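Local coordinates for uncharacterized protein (Nostoc punctiforme, PDB 2QDR) that is of unknown function but has a cupin-type double-stranded beta-helix fold and may be a dioxygenase, an activity suggested but not established, at residues Y263-S266 against F267-L270; D286-L289 against S290-A293. All coordinates share one frame; numbering follows the deposited sequence.

Contact 1 (Y263-S266 against F267-L270)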
loop_
_atom_site.group_PDB
_atom_site.type_symbol
_atom_site.label_atom_id
_atom_site.label_comp_id
_atom_site.label_asym_id
_atom_site.label_seq_id
_atom_site.Cartn_x
_atom_site.Cartn_y
_atom_site.Cartn_z
ATOM N N TYR A 263 20.006 -31.017 8.987
ATOM C CA TYR A 263 20.718 -30.951 7.727
ATOM C C TYR A 263 19.835 -31.593 6.672
ATOM O O TYR A 263 19.475 -32.750 6.786
ATOM C CB TYR A 263 22.072 -31.663 7.795
ATOM C CG TYR A 263 22.765 -31.724 6.452
ATOM C CD1 TYR A 263 23.373 -30.596 5.918
ATOM C CD2 TYR A 263 22.820 -32.906 5.717
ATOM C CE1 TYR A 263 24.020 -30.638 4.682
ATOM C CE2 TYR A 263 23.458 -32.958 4.474
ATOM C CZ TYR A 263 24.055 -31.822 3.961
ATOM O OH TYR A 263 24.693 -31.869 2.741
ATOM N N CYS A 264 19.486 -30.820 5.658
ATOM C CA CYS A 264 18.632 -31.263 4.583
ATOM C C CYS A 264 19.343 -30.983 3.275
ATOM O O CYS A 264 19.343 -29.833 2.827
ATOM C CB CYS A 264 17.316 -30.498 4.649
ATOM S SG CYS A 264 16.523 -30.642 6.265
ATOM N N PRO A 265 19.957 -32.012 2.653
ATOM C CA PRO A 265 20.641 -31.734 1.397
ATOM C C PRO A 265 19.634 -31.490 0.274
ATOM O O PRO A 265 18.430 -31.636 0.473
ATOM C CB PRO A 265 21.476 -32.996 1.153
ATOM C CG PRO A 265 20.712 -34.067 1.783
ATOM C CD PRO A 265 20.067 -33.437 3.010
ATOM N N SER A 266 20.134 -31.121 -0.893
ATOM C CA SER A 266 19.276 -30.824 -2.034
ATOM C C SER A 266 18.294 -31.943 -2.396
ATOM O O SER A 266 18.657 -33.104 -2.417
ATOM C CB SER A 266 20.139 -30.453 -3.230
ATOM O OG SER A 266 20.859 -29.279 -2.896
ATOM N N PHE A 267 17.042 -31.542 -2.615
ATOM C CA PHE A 267 15.905 -32.412 -3.001
ATOM C C PHE A 267 15.389 -33.337 -1.884
ATOM O O PHE A 267 14.872 -34.412 -2.163
ATOM C CB PHE A 267 16.200 -33.199 -4.301
ATOM C CG PHE A 267 16.656 -32.321 -5.436
ATOM C CD1 PHE A 267 15.738 -31.556 -6.151
ATOM C CD2 PHE A 267 18.011 -32.252 -5.789
ATOM C CE1 PHE A 267 16.158 -30.730 -7.196
ATOM C CE2 PHE A 267 18.437 -31.431 -6.840
ATOM C CZ PHE A 267 17.507 -30.666 -7.539
ATOM N N SER A 268 15.504 -32.893 -0.632
ATOM C CA SER A 268 14.981 -33.635 0.506
ATOM C C SER A 268 13.493 -33.338 0.555
ATOM O O SER A 268 13.060 -32.291 0.094
ATOM C CB SER A 268 15.622 -33.189 1.811
ATOM O OG SER A 268 17.015 -33.372 1.796
ATOM N N THR A 269 12.719 -34.255 1.111
ATOM C CA THR A 269 11.271 -34.096 1.214
ATOM C C THR A 269 10.928 -33.953 2.692
ATOM O O THR A 269 10.766 -34.950 3.402
ATOM C CB THR A 269 10.550 -35.274 0.554
ATOM O OG1 THR A 269 10.981 -35.376 -0.806
ATOM C CG2 THR A 269 9.025 -35.083 0.605
ATOM N N LEU A 270 10.829 -32.707 3.150
ATOM C CA LEU A 270 10.554 -32.432 4.562
ATOM C C LEU A 270 9.101 -32.664 4.962
ATOM O O LEU A 270 8.200 -32.155 4.295
ATOM C CB LEU A 270 10.971 -31.001 4.955
ATOM C CG LEU A 270 12.476 -30.802 5.213
ATOM C CD1 LEU A 270 12.916 -31.418 6.559
ATOM C CD2 LEU A 270 13.370 -31.332 4.072
#
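Ser268 turns its hydroxyl back onto the carbonyl of Pro265, and the polar part of this contact rests on that oxygen. The bond from Ser268 OG to Pro265 O measures 2.6 Å, with the donor tilted 28° from the carbonyl plane. A second donor, the backbone N of Ser268, reaches Pro265 O at 3.4 Å, a weak bond that closes the type II beta turn running from Pro265 to Ser268. Ser268 OG lies anti to its own carbonyl carbon (chi1 -60°), which swings it under the proline ring, 3.3 Å from Pro265 CD.

The apolar part sits where strand 260-264 enters the turn and strand 268-275 leaves it. The thiol of Cys264 meets the fork of Leu270, SG lying 3.7 Å from CD1 and 3.9 Å from CD2, while Leu270 also touches Gln236 and comes close to an unidentified bound ligand.

Phe267 holds the third position of the turn with a positive phi and sends its ring outward to Phe183 and Leu180 of the second subunit; the two phenyl planes stand at about 50°. Putting an alanine here would probably open a gap against that subunit and take from its Phe183 the ring it meets here. The chemistry implies a turn fastened from inside by one serine, with sulfur and leucine packed beneath it and an aromatic ring reaching into the subunit interface.

Contact 2 (D286-L289 against S290-A293)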
loop_
_atom_site.group_PDB
_atom_site.type_symbol
_atom_site.label_atom_id
_atom_site.label_comp_id
_atom_site.label_asym_id
_atom_site.label_seq_id
_atom_site.Cartn_x
_atom_site.Cartn_y
_atom_site.Cartn_z
ATOM N N ASP A 286 21.638 -22.267 0.987
ATOM C CA ASP A 286 22.537 -21.887 -0.140
ATOM C C ASP A 286 21.839 -21.600 -1.485
ATOM O O ASP A 286 22.448 -21.765 -2.545
ATOM C CB ASP A 286 23.654 -22.946 -0.327
ATOM C CG ASP A 286 23.174 -24.274 -0.951
ATOM O OD1 ASP A 286 21.959 -24.552 -1.042
ATOM O OD2 ASP A 286 24.060 -25.054 -1.369
ATOM N N ARG A 287 20.589 -21.144 -1.446
ATOM C CA ARG A 287 19.843 -20.839 -2.668
ATOM C C ARG A 287 18.815 -19.757 -2.409
ATOM O O ARG A 287 18.299 -19.653 -1.306
ATOM C CB ARG A 287 19.141 -22.092 -3.203
ATOM C CG ARG A 287 18.376 -21.847 -4.497
ATOM C CD ARG A 287 17.867 -23.089 -5.142
ATOM N NE ARG A 287 17.345 -22.762 -6.463
ATOM C CZ ARG A 287 17.016 -23.633 -7.419
ATOM N NH1 ARG A 287 17.162 -24.945 -7.258
ATOM N NH2 ARG A 287 16.561 -23.169 -8.582
ATOM N N ASP A 288 18.529 -18.959 -3.439
ATOM C CA ASP A 288 17.544 -17.896 -3.372
ATOM C C ASP A 288 16.169 -18.530 -3.479
ATOM O O ASP A 288 15.808 -19.046 -4.548
ATOM C CB ASP A 288 17.764 -16.905 -4.518
ATOM C CG ASP A 288 16.790 -15.726 -4.501
ATOM O OD1 ASP A 288 16.014 -15.541 -3.538
ATOM O OD2 ASP A 288 16.805 -14.958 -5.478
ATOM N N LEU A 289 15.384 -18.459 -2.403
ATOM C CA LEU A 289 14.035 -19.046 -2.392
ATOM C C LEU A 289 12.909 -18.086 -2.820
ATOM O O LEU A 289 11.738 -18.396 -2.603
ATOM C CB LEU A 289 13.729 -19.636 -1.012
ATOM C CG LEU A 289 14.793 -20.562 -0.405
ATOM C CD1 LEU A 289 14.245 -21.203 0.873
ATOM C CD2 LEU A 289 15.246 -21.639 -1.365
ATOM N N SER A 290 13.244 -16.945 -3.422
ATOM C CA SER A 290 12.237 -15.988 -3.890
ATOM C C SER A 290 11.675 -16.402 -5.251
ATOM O O SER A 290 10.554 -16.034 -5.611
ATOM C CB SER A 290 12.846 -14.597 -4.016
ATOM O OG SER A 290 13.881 -14.603 -4.984
ATOM N N LYS A 291 12.489 -17.125 -6.020
ATOM C CA LYS A 291 12.110 -17.602 -7.351
ATOM C C LYS A 291 10.980 -18.632 -7.347
ATOM O O LYS A 291 10.722 -19.298 -6.344
ATOM C CB LYS A 291 13.338 -18.175 -8.090
ATOM C CG LYS A 291 14.219 -17.142 -8.785
ATOM C CD LYS A 291 14.718 -15.983 -7.937
ATOM C CE LYS A 291 15.544 -15.045 -8.828
ATOM N NZ LYS A 291 16.064 -13.842 -8.128
ATOM N N VAL A 292 10.321 -18.730 -8.499
ATOM C CA VAL A 292 9.221 -19.656 -8.716
ATOM C C VAL A 292 9.720 -21.104 -8.700
ATOM O O VAL A 292 10.774 -21.416 -9.273
ATOM C CB VAL A 292 8.513 -19.377 -10.072
ATOM C CG1 VAL A 292 7.532 -20.506 -10.456
ATOM C CG2 VAL A 292 7.821 -18.015 -10.042
ATOM N N ALA A 293 8.938 -21.972 -8.053
ATOM C CA ALA A 293 9.221 -23.411 -7.940
ATOM C C ALA A 293 10.500 -23.775 -7.152
ATOM O O ALA A 293 11.176 -24.759 -7.477
ATOM C CB ALA A 293 9.231 -24.064 -9.351
#
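Asp288 OD1 is gripped twice by Ser290, once by the hydroxyl and once by the backbone. Ser290 OG donates to it at 2.7 Å and Ser290 N at 3.1 Å, the latter with an N-H...O angle of 157°. Both donors come from the same face of the carboxylate, above its plane, the amide more steeply than the hydroxyl. The aspartate can receive them because its CG stands anti to the backbone N (chi1 -178°), carrying the carboxylate forward alongside the following residues, which makes an Asx turn. The other oxygen serves a different partner: Lys291 NZ forms a salt bridge to Asp288 OD2 at 3.0 Å, arriving nearly along the C-O bond. A bend at chi2 (53°) brings the lysine chain round, and its CD also passes 3.4 Å from Asp288 OD2, the two side chains crossing at about a right angle. With each oxygen engaged, rotation of the carboxylate is probably restricted, and the nearby ammonium would probably favour the ionised carboxylate. The contact lies at the surface, in the loop between strand 279-285 and strand 296-298, where Leu289 rests on Tyr238 while Val292 and Ala293 pack against Trp209 and Ile184 of the second subunit.

Contact 1 comes first along the chain and closes before contact 2 opens; their centres are 14 Å apart, and the nearest atoms stay about 5 Å from each other without touching. Contact 1 is a buried turn joining strand 260-264 of the seven-stranded sheet to strand 268-275 of the six-stranded one. After the chain has crossed back to strand 279-285, contact 2 lies in the loop that leads again to the six-stranded sheet, at strand 296-298, but at the surface. Trp27, Pro237 and Asn239 each touch or bond to residues of both contacts. Both connections also lie against the second subunit, consistent with this side of the cupin-type fold taking part in the subunit interface.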